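Local coordinates for nitroreductase family protein (Lactobacillus plantarum, PDB 4QLX) that is an FMN-dependent enone reductase that saturates the carbon-carbon double bond of 10-oxo-11-octadecenoic acid, giving 10-oxooctadecanoic acid, in polyunsaturated fatty acid saturation, at the interface of chains A and B. Coordinates in Å, arbitrary orientation; residue numbers count along the deposited sequence, not the author numbering. Chains: chain A/B, Nitroreductase family protein.

Helix 137-161 carries this dimer interface from contact 1, beside the flavin pocket, to contact 3, and helix 15-20 continues it to contact 2. Contact 1 lies about 27 Å from contact 2 and about 21 Å from contact 3, measured between the centres of their C-alpha atoms, whereas contacts 2 and 3 are only about 6 Å apart and share A:Leu10, A:Val18 and B:Leu15. Apolar packing near the flavin pocket thus continues into a polar seam at the N-terminal segments, as suits the dimer typical of nitroreductases.

Contact 1: the interface of chains A and B. Residues chain A 141, 145, 149, 174, 190-191; chain B 142, 146.
B:Phe142, on helix 137-161 of one chain, sets its ring among A:Thr145, A:Lys141 and A:Phe174 of the other chain. The tip of the ring, CZ with CE2, meets A:Phe174 tip to tip, with CZ of B:Phe142 3.8 Å from CE1 of A:Phe174. Along the CD1-CE1 side, CE1 of B:Phe142 lies 3.8 Å from the methyl CG2 of A:Thr145, the two side chains crossing at about a right angle. The hydroxyl OG1 of A:Thr145, near the ring plane, is in contact too, 3.7 Å from CE1 of B:Phe142. The extended chain of A:Lys141 also passes crosswise, bringing its CE 4.0 Å from CD1 of B:Phe142. One turn along, CG1 of B:Ile146 packs 3.6 Å from CG2 of A:Thr145. An alanine in place of B:Phe142 would probably open a gap between A:Thr145 and A:Phe174, leaving the A:Phe174 ring without its aromatic mate.

A second shell sets these groups. The A:Thr145 hydroxyl OG1 gives a hydrogen bond of 2.7 Å to the backbone O of A:Lys141, which fixes the side chain with CG2 anti to the backbone N and facing the partner. No polar bond crosses the patch. B:Ile146 lines an FMN pocket and A:Phe174 a product pocket, so this packing probably steadies walls of the active site. Within chain B, the CD1 methyl of B:Ile146 rests 3.5 Å above the plane of the B:Phe142 ring, offset toward its rim.

Contact 2: the interface of chains A and B. Residues chain A 10, 12-13, 15, 18; chain B 13-16, 18.
The start of helix 15-20 in each chain is met by the Asn13 segment of the other, and A:Asn13 with B:Leu15 and B:Ala16 shows the arrangement in detail. The backbone O of A:Asn13 accepts a hydrogen bond from B:Leu15 N at 3.1 Å, while its side-chain oxygen OD1 takes the next helix N-H, B:Ala16 N, at 2.8 Å. This second donor lies in the plane of the amide carbonyl, on a lone pair, and the bond is moderately straight at 155°. With CG anti to the backbone N (chi1 -166°), the amide swings over the partner's helix start, in the manner of a helix cap supplied by the other chain. Its other end is occupied too: ND2 donates to OD1 of B:Asp14 at 2.8 Å, close to the plane of its own amide but from above the carboxylate, the two planes standing 87° apart. Bonds at both ends hold the amide against flipping. The symmetry mate of the backbone bond runs from A:Leu15 N to B:Asn13 O at 3.2 Å, and water 1 bridges the two Asn13 carbonyls.

Next to this polar seam, leucine and valine cross at about a right angle: A:Leu15 CD1 sits 3.5 Å from B:Val18 CG2, and B:Leu15 CD2 lies 3.6 Å from A:Val18 CG2. A:Leu10 CD1 touches the methyl of B:Ala16. Reciprocal capping thereby ties the N-terminal segments of the two subunits together.

Contact 3: the interface of chains A and B. Residues chain A 10, 18, 45, 154, 157-158, 161; chain B 15, 19, 154, 157.
A:Leu157 and B:Leu157 reach toward each other tip to tip, their CD1 methyls 3.6 Å apart, where the two copies of helix 137-161 face one another. Another tip-to-tip meeting pairs A:Gln154 with B:Met19, the amide carbon CD of the glutamine lying 3.6 Å from CG of the methionine. B:Met19 stays extended as far as its sulfur and then bends (chi3 -67°), a turn that carries the CE methyl to within 3.9 Å of CB of A:Leu157. Across this chain comes A:Val158 at about a right angle, its CG2 4.0 Å from SD of B:Met19. The methionine is therefore touched along its length by residues of one helix face.

The amide oxygen of A:Gln154 is served by solvent: water 2 lies 2.6 Å from OE1 of A:Gln154 and 2.8 Å from the backbone O of B:Met19, bridging the chains without a direct polar bond. Beside the methionine, CD2 of B:Leu15 comes 3.6 Å from the methyl CB of A:Ala161, and A:Val18 packs on this same branch. The site thus lays the short N-terminal helix 15-20 of one subunit along the last turns of helix 137-161 in the other, roughly antiparallel to it and close to the two-fold axis.

Contact 1: the interface of chains A and B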
ATOM      1  N   LYS A 141       3.227  -3.725  16.957  1.00 20.45           N
ATOM      2  CA  LYS A 141       3.762  -2.582  16.220  1.00 21.37           C
ATOM      3  C   LYS A 141       3.947  -2.960  14.746  1.00 21.37           C
ATOM      4  O   LYS A 141       3.629  -2.192  13.845  1.00 20.47           O
ATOM      5  CB  LYS A 141       5.086  -2.119  16.846  1.00 21.91           C
ATOM      6  CG  LYS A 141       5.888  -1.200  15.952  1.00 34.87           C
ATOM      7  CD  LYS A 141       7.245  -0.842  16.543  1.00 36.73           C
ATOM      8  CE  LYS A 141       8.129  -0.178  15.489  1.00 42.62           C
ATOM      9  NZ  LYS A 141       9.397   0.371  16.059  1.00 48.06           N
ATOM     10  N   THR A 145       2.002  -1.416  11.737  1.00 17.06           N
ATOM     11  CA  THR A 145       2.831  -0.793  10.685  1.00 19.88           C
ATOM     12  C   THR A 145       2.385  -1.243   9.287  1.00 18.50           C
ATOM     13  O   THR A 145       2.300  -0.433   8.356  1.00 18.60           O
ATOM     14  CB  THR A 145       4.347  -1.099  10.887  1.00 19.87           C
ATOM     15  OG1 THR A 145       4.818  -0.478  12.095  1.00 18.74           O
ATOM     16  CG2 THR A 145       5.177  -0.599   9.710  1.00 19.70           C
ATOM     17  N   SER A 149       0.880   1.198   6.282  1.00 17.69           N
ATOM     18  CA  SER A 149       1.597   1.271   5.015  1.00 18.56           C
ATOM     19  C   SER A 149       0.644   1.037   3.849  1.00 15.86           C
ATOM     20  O   SER A 149       0.770   1.679   2.814  1.00 15.19           O
ATOM     21  CB  SER A 149       2.750   0.252   4.995  1.00 17.37           C
ATOM     22  OG  SER A 149       3.619   0.450   6.105  1.00 20.12           O
ATOM     23  N   PHE A 174      11.918   9.405  15.414  1.00 28.00           N
ATOM     24  CA  PHE A 174      10.973   8.381  15.841  1.00 34.22           C
ATOM     25  C   PHE A 174      10.711   8.380  17.343  1.00 34.02           C
ATOM     26  O   PHE A 174       9.685   7.880  17.789  1.00 32.88           O
ATOM     27  CB  PHE A 174      11.459   7.006  15.397  1.00 29.53           C
ATOM     28  CG  PHE A 174      11.227   6.736  13.940  1.00 34.81           C
ATOM     29  CD1 PHE A 174      10.015   6.217  13.505  1.00 31.70           C
ATOM     30  CD2 PHE A 174      12.212   7.007  13.000  1.00 32.71           C
ATOM     31  CE1 PHE A 174       9.789   5.975  12.160  1.00 29.12           C
ATOM     32  CE2 PHE A 174      11.988   6.765  11.656  1.00 32.92           C
ATOM     33  CZ  PHE A 174      10.775   6.248  11.237  1.00 29.75           C
ATOM     34  N   PRO A 190       4.790   5.765  15.419  1.00 20.59           N
ATOM     35  CA  PRO A 190       4.905   6.528  14.176  1.00 22.03           C
ATOM     36  C   PRO A 190       5.275   5.638  12.995  1.00 21.21           C
ATOM     37  O   PRO A 190       6.059   4.704  13.166  1.00 27.35           O
ATOM     38  CB  PRO A 190       6.021   7.526  14.485  1.00 22.09           C
ATOM     39  CG  PRO A 190       6.860   6.834  15.499  1.00 25.93           C
ATOM     40  CD  PRO A 190       5.960   5.938  16.295  1.00 26.48           C
ATOM     41  N   VAL A 191       4.718   5.919  11.820  1.00 18.77           N
ATOM     42  CA  VAL A 191       5.033   5.132  10.637  1.00 18.97           C
ATOM     43  C   VAL A 191       5.554   6.005   9.490  1.00 20.69           C
ATOM     44  O   VAL A 191       6.719   5.893   9.107  1.00 22.59           O
ATOM     45  CB  VAL A 191       3.808   4.323  10.171  1.00 16.75           C
ATOM     46  CG1 VAL A 191       4.090   3.621   8.843  1.00 18.00           C
ATOM     47  CG2 VAL A 191       3.412   3.302  11.256  1.00 19.60           C
TER
ATOM     48  N   PHE B 142      11.586  -3.175  10.334  1.00 25.61           N
ATOM     49  CA  PHE B 142      10.504  -2.210  10.199  1.00 25.09           C
ATOM     50  C   PHE B 142      10.544  -1.542   8.808  1.00 25.45           C
ATOM     51  O   PHE B 142       9.530  -1.493   8.103  1.00 21.81           O
ATOM     52  CB  PHE B 142      10.623  -1.209  11.366  1.00 31.16           C
ATOM     53  CG  PHE B 142       9.910   0.099  11.166  1.00 35.20           C
ATOM     54  CD1 PHE B 142       8.585   0.253  11.558  1.00 34.01           C
ATOM     55  CD2 PHE B 142      10.586   1.197  10.663  1.00 30.59           C
ATOM     56  CE1 PHE B 142       7.931   1.475  11.406  1.00 30.22           C
ATOM     57  CE2 PHE B 142       9.943   2.419  10.505  1.00 34.94           C
ATOM     58  CZ  PHE B 142       8.611   2.555  10.879  1.00 32.18           C
ATOM     59  N   ILE B 146       7.636  -1.964   5.710  1.00 15.60           N
ATOM     60  CA  ILE B 146       6.903  -0.869   5.092  1.00 19.99           C
ATOM     61  C   ILE B 146       6.938  -0.956   3.568  1.00 18.09           C
ATOM     62  O   ILE B 146       5.888  -0.922   2.933  1.00 17.18           O
ATOM     63  CB  ILE B 146       7.441   0.495   5.532  1.00 18.37           C
ATOM     64  CG1 ILE B 146       7.130   0.722   7.017  1.00 19.88           C
ATOM     65  CG2 ILE B 146       6.808   1.577   4.699  1.00 17.61           C
ATOM     66  CD1 ILE B 146       7.607   2.062   7.554  1.00 20.88           C
TER

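Contact 2: the interface of chains A and B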
ATOM      1  N   LEU A  10     -13.421  10.969  -8.503  1.00 36.71           N
ATOM      2  CA  LEU A  10     -12.014  10.886  -8.905  1.00 32.46           C
ATOM      3  C   LEU A  10     -11.808  11.591 -10.237  1.00 36.68           C
ATOM      4  O   LEU A  10     -12.239  11.077 -11.258  1.00 33.26           O
ATOM      5  CB  LEU A  10     -11.562   9.429  -9.020  1.00 30.04           C
ATOM      6  CG  LEU A  10     -11.716   8.545  -7.782  1.00 28.70           C
ATOM      7  CD1 LEU A  10     -10.915   7.260  -7.958  1.00 24.55           C
ATOM      8  CD2 LEU A  10     -11.269   9.282  -6.528  1.00 28.58           C
ATOM      9  N   ASN A  12      -8.971  12.122 -11.826  1.00 26.47           N
ATOM     10  CA  ASN A  12      -8.123  11.274 -12.646  1.00 24.53           C
ATOM     11  C   ASN A  12      -8.433   9.828 -12.276  1.00 24.89           C
ATOM     12  O   ASN A  12      -7.951   9.314 -11.271  1.00 22.12           O
ATOM     13  CB  ASN A  12      -6.635  11.606 -12.459  1.00 19.35           C
ATOM     14  CG  ASN A  12      -5.724  10.778 -13.370  1.00 24.11           C
ATOM     15  OD1 ASN A  12      -6.190   9.960 -14.164  1.00 24.66           O
ATOM     16  ND2 ASN A  12      -4.419  11.000 -13.261  1.00 22.31           N
ATOM     17  N   ASN A  13      -9.258   9.190 -13.093  1.00 25.93           N
ATOM     18  CA  ASN A  13      -9.740   7.842 -12.811  1.00 27.66           C
ATOM     19  C   ASN A  13      -9.064   6.807 -13.704  1.00 24.49           C
ATOM     20  O   ASN A  13      -9.526   5.678 -13.817  1.00 21.98           O
ATOM     21  CB  ASN A  13     -11.256   7.792 -12.976  1.00 24.68           C
ATOM     22  CG  ASN A  13     -11.870   6.548 -12.381  1.00 23.19           C
ATOM     23  OD1 ASN A  13     -11.562   6.177 -11.255  1.00 22.11           O
ATOM     24  ND2 ASN A  13     -12.722   5.883 -13.148  1.00 23.66           N
ATOM     25  N   LEU A  15      -6.370   4.323 -13.988  1.00 21.32           N
ATOM     26  CA  LEU A  15      -5.522   3.568 -13.058  1.00 20.71           C
ATOM     27  C   LEU A  15      -4.054   3.522 -13.486  1.00 21.78           C
ATOM     28  O   LEU A  15      -3.158   3.756 -12.678  1.00 20.69           O
ATOM     29  CB  LEU A  15      -6.054   2.135 -12.896  1.00 18.80           C
ATOM     30  CG  LEU A  15      -5.344   1.229 -11.881  1.00 18.92           C
ATOM     31  CD1 LEU A  15      -6.324   0.284 -11.278  1.00 23.10           C
ATOM     32  CD2 LEU A  15      -4.215   0.415 -12.511  1.00 25.21           C
ATOM     33  N   VAL A  18      -2.510   6.919 -12.999  1.00 22.92           N
ATOM     34  CA  VAL A  18      -2.384   7.227 -11.583  1.00 19.93           C
ATOM     35  C   VAL A  18      -1.237   6.453 -10.950  1.00 20.18           C
ATOM     36  O   VAL A  18      -0.361   7.044 -10.319  1.00 18.89           O
ATOM     37  CB  VAL A  18      -3.704   6.936 -10.832  1.00 21.45           C
ATOM     38  CG1 VAL A  18      -3.474   6.945  -9.320  1.00 20.68           C
ATOM     39  CG2 VAL A  18      -4.746   7.967 -11.220  1.00 22.19           C
TER
ATOM     40  N   ASN B  13      -9.297  -0.671 -16.072  1.00 23.40           N
ATOM     41  CA  ASN B  13      -8.478   0.515 -15.862  1.00 20.93           C
ATOM     42  C   ASN B  13      -9.280   1.607 -15.144  1.00 25.01           C
ATOM     43  O   ASN B  13      -8.875   2.764 -15.105  1.00 22.75           O
ATOM     44  CB  ASN B  13      -7.945   1.041 -17.198  1.00 21.97           C
ATOM     45  CG  ASN B  13      -6.821   2.052 -17.015  1.00 21.53           C
ATOM     46  OD1 ASN B  13      -5.902   1.833 -16.231  1.00 20.39           O
ATOM     47  ND2 ASN B  13      -6.912   3.179 -17.716  1.00 21.59           N
ATOM     48  N   ASP B  14     -10.427   1.224 -14.593  1.00 22.68           N
ATOM     49  CA  ASP B  14     -11.266   2.130 -13.813  1.00 21.21           C
ATOM     50  C   ASP B  14     -10.755   2.140 -12.373  1.00 20.54           C
ATOM     51  O   ASP B  14     -10.973   1.179 -11.642  1.00 20.86           O
ATOM     52  CB  ASP B  14     -12.724   1.673 -13.903  1.00 21.20           C
ATOM     53  CG  ASP B  14     -13.716   2.640 -13.244  1.00 24.43           C
ATOM     54  OD1 ASP B  14     -13.371   3.296 -12.243  1.00 21.97           O
ATOM     55  OD2 ASP B  14     -14.879   2.701 -13.716  1.00 26.77           O
ATOM     56  N   LEU B  15     -10.057   3.206 -11.975  1.00 18.67           N
ATOM     57  CA  LEU B  15      -9.413   3.251 -10.653  1.00 19.51           C
ATOM     58  C   LEU B  15     -10.411   3.162  -9.486  1.00 22.16           C
ATOM     59  O   LEU B  15     -10.206   2.411  -8.521  1.00 19.34           O
ATOM     60  CB  LEU B  15      -8.585   4.524 -10.505  1.00 17.23           C
ATOM     61  CG  LEU B  15      -7.918   4.773  -9.143  1.00 20.09           C
ATOM     62  CD1 LEU B  15      -7.054   3.594  -8.709  1.00 17.32           C
ATOM     63  CD2 LEU B  15      -7.081   6.035  -9.203  1.00 19.46           C
ATOM     64  N   ALA B  16     -11.479   3.943  -9.583  1.00 21.27           N
ATOM     65  CA  ALA B  16     -12.532   3.941  -8.574  1.00 23.03           C
ATOM     66  C   ALA B  16     -13.093   2.535  -8.393  1.00 23.39           C
ATOM     67  O   ALA B  16     -13.240   2.048  -7.257  1.00 20.73           O
ATOM     68  CB  ALA B  16     -13.634   4.916  -8.964  1.00 20.84           C
ATOM     69  N   VAL B  18     -11.653  -0.386  -9.385  1.00 20.72           N
ATOM     70  CA  VAL B  18     -10.581  -1.253  -8.903  1.00 19.01           C
ATOM     71  C   VAL B  18     -10.342  -1.086  -7.403  1.00 21.14           C
ATOM     72  O   VAL B  18     -10.297  -2.072  -6.658  1.00 19.32           O
ATOM     73  CB  VAL B  18      -9.259  -0.997  -9.660  1.00 20.94           C
ATOM     74  CG1 VAL B  18      -8.100  -1.742  -8.982  1.00 17.77           C
ATOM     75  CG2 VAL B  18      -9.392  -1.455 -11.121  1.00 18.67           C
TER
HETATM   76  O   HOH W   1     -10.625   4.918 -16.179  1.00 26.78           O

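Contact 3: the interface of chains A and B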
ATOM      1  N   LEU A  10     -13.421  10.969  -8.503  1.00 36.71           N
ATOM      2  CA  LEU A  10     -12.014  10.886  -8.905  1.00 32.46           C
ATOM      3  C   LEU A  10     -11.808  11.591 -10.237  1.00 36.68           C
ATOM      4  O   LEU A  10     -12.239  11.077 -11.258  1.00 33.26           O
ATOM      5  CB  LEU A  10     -11.562   9.429  -9.020  1.00 30.04           C
ATOM      6  CG  LEU A  10     -11.716   8.545  -7.782  1.00 28.70           C
ATOM      7  CD1 LEU A  10     -10.915   7.260  -7.958  1.00 24.55           C
ATOM      8  CD2 LEU A  10     -11.269   9.282  -6.528  1.00 28.58           C
ATOM      9  N   VAL A  18      -2.510   6.919 -12.999  1.00 22.92           N
ATOM     10  CA  VAL A  18      -2.384   7.227 -11.583  1.00 19.93           C
ATOM     11  C   VAL A  18      -1.237   6.453 -10.950  1.00 20.18           C
ATOM     12  O   VAL A  18      -0.361   7.044 -10.319  1.00 18.89           O
ATOM     13  CB  VAL A  18      -3.704   6.936 -10.832  1.00 21.45           C
ATOM     14  CG1 VAL A  18      -3.474   6.945  -9.320  1.00 20.68           C
ATOM     15  CG2 VAL A  18      -4.746   7.967 -11.220  1.00 22.19           C
ATOM     16  N   GLU A  45     -11.386   7.785   1.403  1.00 18.24           N
ATOM     17  CA  GLU A  45     -11.152   6.962   0.213  1.00 20.85           C
ATOM     18  C   GLU A  45      -9.960   6.001   0.380  1.00 16.50           C
ATOM     19  O   GLU A  45     -10.042   4.823   0.012  1.00 19.13           O
ATOM     20  CB  GLU A  45     -10.959   7.862  -1.002  1.00 19.11           C
ATOM     21  CG  GLU A  45     -12.270   8.481  -1.483  1.00 21.48           C
ATOM     22  CD  GLU A  45     -12.088   9.638  -2.459  1.00 22.51           C
ATOM     23  OE1 GLU A  45     -10.931  10.062  -2.708  1.00 21.11           O
ATOM     24  OE2 GLU A  45     -13.113  10.135  -2.975  1.00 25.18           O
ATOM     25  N   GLN A 154      -2.464   3.673  -0.518  1.00 14.24           N
ATOM     26  CA  GLN A 154      -3.694   4.058  -1.201  1.00 14.46           C
ATOM     27  C   GLN A 154      -3.839   5.579  -1.204  1.00 16.56           C
ATOM     28  O   GLN A 154      -4.316   6.142  -2.180  1.00 13.82           O
ATOM     29  CB  GLN A 154      -4.928   3.375  -0.580  1.00 16.23           C
ATOM     30  CG  GLN A 154      -5.000   1.894  -0.973  1.00 17.05           C
ATOM     31  CD  GLN A 154      -6.419   1.386  -1.217  1.00 17.31           C
ATOM     32  OE1 GLN A 154      -6.649   0.578  -2.122  1.00 16.83           O
ATOM     33  NE2 GLN A 154      -7.379   1.861  -0.414  1.00 15.51           N
ATOM     34  N   LEU A 157      -2.130   7.238  -4.041  1.00 15.92           N
ATOM     35  CA  LEU A 157      -2.856   7.072  -5.299  1.00 18.75           C
ATOM     36  C   LEU A 157      -4.078   7.991  -5.304  1.00 17.94           C
ATOM     37  O   LEU A 157      -4.359   8.652  -6.299  1.00 16.11           O
ATOM     38  CB  LEU A 157      -3.271   5.593  -5.509  1.00 14.70           C
ATOM     39  CG  LEU A 157      -2.067   4.641  -5.573  1.00 14.22           C
ATOM     40  CD1 LEU A 157      -2.451   3.172  -5.667  1.00 13.52           C
ATOM     41  CD2 LEU A 157      -1.182   5.019  -6.775  1.00 18.03           C
ATOM     42  N   VAL A 158      -4.796   8.019  -4.183  1.00 17.56           N
ATOM     43  CA  VAL A 158      -5.965   8.874  -4.045  1.00 15.84           C
ATOM     44  C   VAL A 158      -5.572  10.319  -4.335  1.00 15.83           C
ATOM     45  O   VAL A 158      -6.273  11.025  -5.065  1.00 19.40           O
ATOM     46  CB  VAL A 158      -6.590   8.761  -2.641  1.00 16.29           C
ATOM     47  CG1 VAL A 158      -7.609   9.860  -2.426  1.00 17.65           C
ATOM     48  CG2 VAL A 158      -7.250   7.395  -2.481  1.00 18.18           C
ATOM     49  N   ALA A 161      -5.426  10.674  -7.981  1.00 15.38           N
ATOM     50  CA  ALA A 161      -6.774  10.569  -8.514  1.00 16.70           C
ATOM     51  C   ALA A 161      -7.574  11.855  -8.318  1.00 20.16           C
ATOM     52  O   ALA A 161      -8.529  12.111  -9.056  1.00 15.90           O
ATOM     53  CB  ALA A 161      -7.510   9.390  -7.869  1.00 16.28           C
TER
ATOM     54  N   LEU B  15     -10.057   3.206 -11.975  1.00 18.67           N
ATOM     55  CA  LEU B  15      -9.413   3.251 -10.653  1.00 19.51           C
ATOM     56  C   LEU B  15     -10.411   3.162  -9.486  1.00 22.16           C
ATOM     57  O   LEU B  15     -10.206   2.411  -8.521  1.00 19.34           O
ATOM     58  CB  LEU B  15      -8.585   4.524 -10.505  1.00 17.23           C
ATOM     59  CG  LEU B  15      -7.918   4.773  -9.143  1.00 20.09           C
ATOM     60  CD1 LEU B  15      -7.054   3.594  -8.709  1.00 17.32           C
ATOM     61  CD2 LEU B  15      -7.081   6.035  -9.203  1.00 19.46           C
ATOM     62  N   MET B  19     -10.198   0.161  -6.959  1.00 19.78           N
ATOM     63  CA  MET B  19      -9.860   0.420  -5.566  1.00 18.93           C
ATOM     64  C   MET B  19     -11.050   0.327  -4.621  1.00 20.21           C
ATOM     65  O   MET B  19     -10.930  -0.246  -3.549  1.00 19.52           O
ATOM     66  CB  MET B  19      -9.232   1.795  -5.404  1.00 15.16           C
ATOM     67  CG  MET B  19      -8.703   2.040  -3.980  1.00 17.21           C
ATOM     68  SD  MET B  19      -7.960   3.681  -3.776  1.00 26.91           S
ATOM     69  CE  MET B  19      -6.514   3.513  -4.831  1.00 20.30           C
ATOM     70  N   GLN B 154      -0.197  -2.389  -3.797  1.00 13.71           N
ATOM     71  CA  GLN B 154      -0.276  -2.188  -5.233  1.00 15.32           C
ATOM     72  C   GLN B 154      -0.565  -3.498  -5.971  1.00 12.53           C
ATOM     73  O   GLN B 154      -1.299  -3.501  -6.945  1.00 15.03           O
ATOM     74  CB  GLN B 154       1.008  -1.532  -5.748  1.00 13.97           C
ATOM     75  CG  GLN B 154       1.134  -0.097  -5.302  1.00 15.48           C
ATOM     76  CD  GLN B 154       1.630   0.800  -6.426  1.00 18.65           C
ATOM     77  OE1 GLN B 154       1.105   1.884  -6.640  1.00 18.15           O
ATOM     78  NE2 GLN B 154       2.626   0.328  -7.174  1.00 19.00           N
ATOM     79  N   LEU B 157      -4.243  -4.267  -6.064  1.00 14.89           N
ATOM     80  CA  LEU B 157      -4.897  -3.431  -7.058  1.00 18.00           C
ATOM     81  C   LEU B 157      -4.542  -3.886  -8.477  1.00 17.67           C
ATOM     82  O   LEU B 157      -5.410  -3.947  -9.346  1.00 16.40           O
ATOM     83  CB  LEU B 157      -4.512  -1.948  -6.861  1.00 12.32           C
ATOM     84  CG  LEU B 157      -4.917  -1.332  -5.518  1.00 14.98           C
ATOM     85  CD1 LEU B 157      -4.379   0.111  -5.357  1.00 13.28           C
ATOM     86  CD2 LEU B 157      -6.442  -1.353  -5.313  1.00 15.69           C
TER
HETATM   87  O   HOH W   2      -8.761  -0.818  -1.806  1.00 18.42           O